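Local coordinates for protein bifunctional cytochrome P450/NADPH--P450 reductase (Deinococcus aerius, PDB 7F3H) that probably hydroxylates its substrates through a haem-containing cytochrome P450 domain, using electrons that a fused reductase draws from NADPH, at residues H288-A293 with L421-F426; D298-G303 with M313-I318. All coordinates share one frame; numbering follows the deposited sequence.

Contact 1: H288-A293 with L421-F426; sequences HVLAQA and LILQKF
L423, the leucine that meets L290 and A293 across this contact, is flanked by Q424, whose NE2 is gripped by two backbone carbonyl oxygens, G303 O and A305 O. Here helices 287-300 and 408-425, by topology the J and L helices of the cytochrome P450 fold, approach each other, the CA atoms of A293 and L423 lying 7.7 Å apart. The backbone of L423 is held as well, its O accepting a bond from NH1 of R456. With CG anti to its carbonyl carbon (chi1 -66°), the side chain of L423 projects at the other helix and straddles two positions one turn apart. Its CD2 meets L290 CD1 at 3.5 Å. The two leucine side chains run at a slant to each other and meet through their terminal methyls, L290 CD1 lying near both branches of L423. Alanine suits position 293 because its short side chain lets the helices come near while V317 and I321 of helix 317-329 pack against it too. I422, on a neighbouring face of helix 408-425, packs on L130 and W134 of helix 113-137. All three residues of the contact are buried and apolar, and the second branch of L423 ends with CD1 3.6 Å from A293 CB.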
loop_
_atom_site.group_PDB
_atom_site.type_symbol
_atom_site.label_atom_id
_atom_site.label_comp_id
_atom_site.label_asym_id
_atom_site.label_seq_id
_atom_site.Cartn_x
_atom_site.Cartn_y
_atom_site.Cartn_z
ATOM N N HIS A 288 18.212 -10.019 -15.086
ATOM C CA HIS A 288 18.496 -9.181 -16.246
ATOM C C HIS A 288 17.873 -7.802 -16.065
ATOM O O HIS A 288 18.498 -6.773 -16.383
ATOM C CB HIS A 288 17.992 -9.854 -17.521
ATOM C CG HIS A 288 18.344 -9.111 -18.774
ATOM N ND1 HIS A 288 17.387 -8.597 -19.627
ATOM C CD2 HIS A 288 19.546 -8.784 -19.312
ATOM C CE1 HIS A 288 17.986 -7.989 -20.637
ATOM N NE2 HIS A 288 19.295 -8.091 -20.469
ATOM N N VAL A 289 16.665 -7.765 -15.496
ATOM C CA VAL A 289 16.033 -6.493 -15.153
ATOM C C VAL A 289 16.909 -5.724 -14.181
ATOM O O VAL A 289 17.141 -4.515 -14.341
ATOM C CB VAL A 289 14.639 -6.739 -14.545
ATOM C CG1 VAL A 289 13.883 -5.447 -14.402
ATOM C CG2 VAL A 289 13.878 -7.765 -15.351
ATOM N N LEU A 290 17.417 -6.424 -13.167
ATOM C CA LEU A 290 18.321 -5.809 -12.206
ATOM C C LEU A 290 19.538 -5.242 -12.912
ATOM O O LEU A 290 20.020 -4.170 -12.545
ATOM C CB LEU A 290 18.739 -6.826 -11.131
ATOM C CG LEU A 290 19.703 -6.353 -10.037
ATOM C CD1 LEU A 290 19.157 -5.087 -9.316
ATOM C CD2 LEU A 290 20.030 -7.489 -9.001
ATOM N N ALA A 291 20.045 -5.938 -13.934
ATOM C CA ALA A 291 21.201 -5.427 -14.676
ATOM C C ALA A 291 20.876 -4.093 -15.331
ATOM O O ALA A 291 21.663 -3.138 -15.259
ATOM C CB ALA A 291 21.672 -6.448 -15.723
ATOM N N GLN A 292 19.713 -4.028 -15.991
ATOM C CA GLN A 292 19.277 -2.784 -16.634
ATOM C C GLN A 292 19.143 -1.652 -15.624
ATOM O O GLN A 292 19.494 -0.499 -15.910
ATOM C CB GLN A 292 17.928 -2.984 -17.322
ATOM C CG GLN A 292 17.913 -3.889 -18.539
ATOM C CD GLN A 292 16.484 -4.113 -19.025
ATOM O OE1 GLN A 292 15.873 -5.152 -18.762
ATOM N NE2 GLN A 292 15.934 -3.117 -19.707
ATOM N N ALA A 293 18.627 -1.963 -14.430
ATOM C CA ALA A 293 18.490 -0.927 -13.403
ATOM C C ALA A 293 19.857 -0.442 -12.891
ATOM O O ALA A 293 20.047 0.759 -12.625
ATOM C CB ALA A 293 17.620 -1.439 -12.259
ATOM N N LEU A 421 19.223 4.748 -4.713
ATOM C CA LEU A 421 20.367 4.825 -3.815
ATOM C C LEU A 421 20.905 3.434 -3.475
ATOM O O LEU A 421 22.125 3.208 -3.489
ATOM C CB LEU A 421 19.969 5.587 -2.555
ATOM C CG LEU A 421 19.835 7.116 -2.618
ATOM C CD1 LEU A 421 19.456 7.667 -1.231
ATOM C CD2 LEU A 421 21.106 7.794 -3.157
ATOM N N ILE A 422 20.006 2.474 -3.233
ATOM C CA ILE A 422 20.412 1.112 -2.886
ATOM C C ILE A 422 21.260 0.511 -3.995
ATOM O O ILE A 422 22.337 -0.047 -3.750
ATOM C CB ILE A 422 19.168 0.251 -2.593
ATOM C CG1 ILE A 422 18.619 0.613 -1.215
ATOM C CG2 ILE A 422 19.470 -1.285 -2.695
ATOM C CD1 ILE A 422 17.263 0.031 -0.958
ATOM N N LEU A 423 20.790 0.629 -5.240
ATOM C CA LEU A 423 21.502 0.015 -6.343
ATOM C C LEU A 423 22.755 0.806 -6.673
ATOM O O LEU A 423 23.733 0.228 -7.165
ATOM C CB LEU A 423 20.585 -0.127 -7.556
ATOM C CG LEU A 423 19.378 -1.087 -7.451
ATOM C CD1 LEU A 423 18.668 -1.148 -8.783
ATOM C CD2 LEU A 423 19.737 -2.505 -7.001
ATOM N N GLN A 424 22.778 2.102 -6.341
ATOM C CA GLN A 424 24.027 2.838 -6.453
ATOM C C GLN A 424 25.106 2.223 -5.571
ATOM O O GLN A 424 26.231 1.987 -6.026
ATOM C CB GLN A 424 23.817 4.313 -6.109
ATOM C CG GLN A 424 25.093 5.132 -6.391
ATOM C CD GLN A 424 25.117 6.500 -5.739
ATOM O OE1 GLN A 424 24.301 6.839 -4.859
ATOM N NE2 GLN A 424 26.052 7.312 -6.186
ATOM N N LYS A 425 24.771 1.923 -4.308
ATOM C CA LYS A 425 25.815 1.466 -3.384
ATOM C C LYS A 425 26.053 -0.042 -3.415
ATOM O O LYS A 425 27.189 -0.488 -3.277
ATOM C CB LYS A 425 25.490 1.885 -1.951
ATOM C CG LYS A 425 26.699 2.152 -1.065
ATOM C CD LYS A 425 27.144 3.590 -1.269
ATOM C CE LYS A 425 28.182 4.037 -0.232
ATOM N NZ LYS A 425 29.409 3.206 -0.026
ATOM N N PHE A 426 25.015 -0.849 -3.580
ATOM C CA PHE A 426 25.075 -2.237 -3.113
ATOM C C PHE A 426 24.937 -3.246 -4.243
ATOM O O PHE A 426 24.073 -3.103 -5.118
ATOM C CB PHE A 426 24.003 -2.448 -2.041
ATOM C CG PHE A 426 24.288 -1.672 -0.782
ATOM C CD1 PHE A 426 25.562 -1.711 -0.209
ATOM C CD2 PHE A 426 23.316 -0.872 -0.196
ATOM C CE1 PHE A 426 25.846 -0.987 0.944
ATOM C CE2 PHE A 426 23.584 -0.157 0.961
ATOM C CZ PHE A 426 24.853 -0.208 1.532
#

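Contact 2: D298-G303 with M313-I318; sequences DRLLPG and MRLDVI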
loop_
_atom_site.group_PDB
_atom_site.type_symbol
_atom_site.label_atom_id
_atom_site.label_comp_id
_atom_site.label_asym_id
_atom_site.label_seq_id
_atom_site.Cartn_x
_atom_site.Cartn_y
_atom_site.Cartn_z
ATOM N N ASP A 298 23.989 3.840 -12.813
ATOM C CA ASP A 298 25.364 4.254 -13.084
ATOM C C ASP A 298 25.400 5.355 -14.135
ATOM O O ASP A 298 26.224 6.270 -14.053
ATOM C CB ASP A 298 26.193 3.036 -13.517
ATOM C CG ASP A 298 26.244 1.941 -12.430
ATOM O OD1 ASP A 298 25.820 2.210 -11.277
ATOM O OD2 ASP A 298 26.680 0.805 -12.731
ATOM N N ARG A 299 24.442 5.331 -15.063
ATOM C CA ARG A 299 24.299 6.414 -16.025
ATOM C C ARG A 299 23.996 7.726 -15.314
ATOM O O ARG A 299 24.624 8.752 -15.598
ATOM C CB ARG A 299 23.192 6.054 -17.005
ATOM C CG ARG A 299 23.026 6.978 -18.152
ATOM C CD ARG A 299 22.265 6.292 -19.284
ATOM N NE ARG A 299 21.029 5.604 -18.896
ATOM C CZ ARG A 299 20.885 4.271 -18.901
ATOM N NH1 ARG A 299 21.908 3.484 -19.257
ATOM N NH2 ARG A 299 19.713 3.720 -18.564
ATOM N N LEU A 300 23.094 7.698 -14.338
ATOM C CA LEU A 300 22.623 8.933 -13.735
ATOM C C LEU A 300 23.393 9.352 -12.490
ATOM O O LEU A 300 23.422 10.544 -12.180
ATOM C CB LEU A 300 21.153 8.802 -13.373
ATOM C CG LEU A 300 20.236 8.807 -14.575
ATOM C CD1 LEU A 300 18.850 8.376 -14.103
ATOM C CD2 LEU A 300 20.225 10.208 -15.166
ATOM N N LEU A 301 23.956 8.409 -11.727
ATOM C CA LEU A 301 24.679 8.719 -10.490
ATOM C C LEU A 301 26.065 8.100 -10.456
ATOM O O LEU A 301 26.324 7.185 -9.660
ATOM C CB LEU A 301 23.899 8.243 -9.268
ATOM C CG LEU A 301 22.577 8.936 -8.941
ATOM C CD1 LEU A 301 21.982 8.234 -7.727
ATOM C CD2 LEU A 301 22.745 10.452 -8.700
ATOM N N PRO A 302 26.992 8.577 -11.279
ATOM C CA PRO A 302 28.355 8.035 -11.204
ATOM C C PRO A 302 28.999 8.402 -9.873
ATOM O O PRO A 302 28.634 9.396 -9.233
ATOM C CB PRO A 302 29.076 8.696 -12.384
ATOM C CG PRO A 302 28.288 9.980 -12.645
ATOM C CD PRO A 302 26.868 9.695 -12.239
ATOM N N GLY A 303 29.971 7.578 -9.466
ATOM C CA GLY A 303 30.653 7.763 -8.199
ATOM C C GLY A 303 29.652 7.842 -7.076
ATOM O O GLY A 303 28.649 7.119 -7.058
ATOM N N MET A 313 13.234 12.066 -11.479
ATOM C CA MET A 313 12.286 12.245 -12.570
ATOM C C MET A 313 12.902 11.895 -13.921
ATOM O O MET A 313 12.167 11.631 -14.877
ATOM C CB MET A 313 11.745 13.681 -12.576
ATOM C CG MET A 313 10.959 14.042 -11.310
ATOM S SD MET A 313 9.790 12.729 -10.786
ATOM C CE MET A 313 8.734 12.545 -12.218
ATOM N N ARG A 314 14.224 11.810 -14.000
ATOM C CA ARG A 314 14.885 11.370 -15.217
ATOM C C ARG A 314 14.983 9.858 -15.329
ATOM O O ARG A 314 15.467 9.367 -16.345
ATOM C CB ARG A 314 16.290 11.977 -15.298
ATOM C CG ARG A 314 16.271 13.458 -15.696
ATOM C CD ARG A 314 17.622 14.103 -15.512
ATOM N NE ARG A 314 18.503 13.833 -16.648
ATOM C CZ ARG A 314 19.831 13.928 -16.609
ATOM N NH1 ARG A 314 20.449 14.299 -15.491
ATOM N NH2 ARG A 314 20.550 13.661 -17.694
ATOM N N LEU A 315 14.531 9.116 -14.312
ATOM C CA LEU A 315 14.555 7.659 -14.332
ATOM C C LEU A 315 13.536 7.091 -15.315
ATOM O O LEU A 315 12.453 7.648 -15.503
ATOM C CB LEU A 315 14.230 7.114 -12.957
ATOM C CG LEU A 315 15.208 7.324 -11.822
ATOM C CD1 LEU A 315 14.496 6.812 -10.600
ATOM C CD2 LEU A 315 16.495 6.584 -12.073
ATOM N N ASP A 316 13.880 5.929 -15.910
ATOM C CA ASP A 316 12.967 5.228 -16.819
ATOM C C ASP A 316 12.782 3.753 -16.461
ATOM O O ASP A 316 11.644 3.271 -16.322
ATOM C CB ASP A 316 13.449 5.300 -18.267
ATOM C CG ASP A 316 12.739 4.310 -19.131
ATOM O OD1 ASP A 316 11.484 4.301 -19.113
ATOM O OD2 ASP A 316 13.410 3.492 -19.762
ATOM N N VAL A 317 13.902 3.030 -16.320
ATOM C CA VAL A 317 13.843 1.613 -15.981
ATOM C C VAL A 317 13.190 1.412 -14.609
ATOM O O VAL A 317 12.254 0.619 -14.459
ATOM C CB VAL A 317 15.263 1.008 -16.013
ATOM C CG1 VAL A 317 15.275 -0.415 -15.438
ATOM C CG2 VAL A 317 15.820 1.036 -17.431
ATOM N N ILE A 318 13.663 2.144 -13.593
ATOM C CA ILE A 318 13.198 1.920 -12.214
ATOM C C ILE A 318 11.697 2.193 -12.061
ATOM O O ILE A 318 10.999 1.362 -11.458
ATOM C CB ILE A 318 14.068 2.715 -11.239
ATOM C CG1 ILE A 318 15.404 1.988 -11.019
ATOM C CG2 ILE A 318 13.369 2.989 -9.937
ATOM C CD1 ILE A 318 16.359 2.734 -10.089
#
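The guanidinium of R314 has L300 over one face: CD2 of the leucine sits above the centre of the group, 4.0 Å from CZ. A bend at chi3 (82°) turns the end of the arginine so that this face is presented to the methyl. L300 closes helix 287-300, the J helix of the P450 fold, and points its side chain at the segment leading into helix 317-329, the K helix. Its two methyls are shared out: while CD2 lies on the arginine, CD1 reaches L315 CD2 at 3.6 Å. Leucine suits this place because its fork can meet the flat charged end of an exposed arginine and a buried apolar leucine. L315 in turn packs on K416 and L420 of helix 408-425, tying the connection to a third helix.

Polar groups work alongside. The carboxylate of E296, one turn before L300, accepts the backbone N-H groups of D316, V317 and I318 where helix 317-329 starts. D316 stands at the N-cap position but its side chain makes no capping bond; OD2 pairs with R320 in a salt bridge. R299 NH2 stays 6.4 Å from D316 OD2, too far for a salt bridge. Since the N-H bonds of a guanidinium lie in its plane, a methyl over one face can make van der Waals contact while leaving them, in principle, able to bond water or other acceptors.

How the contacts relate
Helix 287-300 serves both contacts: contact 1 uses its first half and contact 2 its last turn, with their centres about 10 Å apart. The contacts also touch at two points. One is the hydrogen bond that ties helix 408-425 to the end of segment 298-303, with Q424 NE2 2.7 Å from G303 O; the other is van der Waals contact, V317 CG1 lying 4.1 Å from Q292 C. Both contacts lie on the same side of the molecule, about 23 and 25 Å from the chain centre to their own centres. The haem pocket is a separate region: its residues extend as far as the first turn of helix 408-425, whereas contact 1 uses the opposite end of that helix, where the chain passes into strand 426-429.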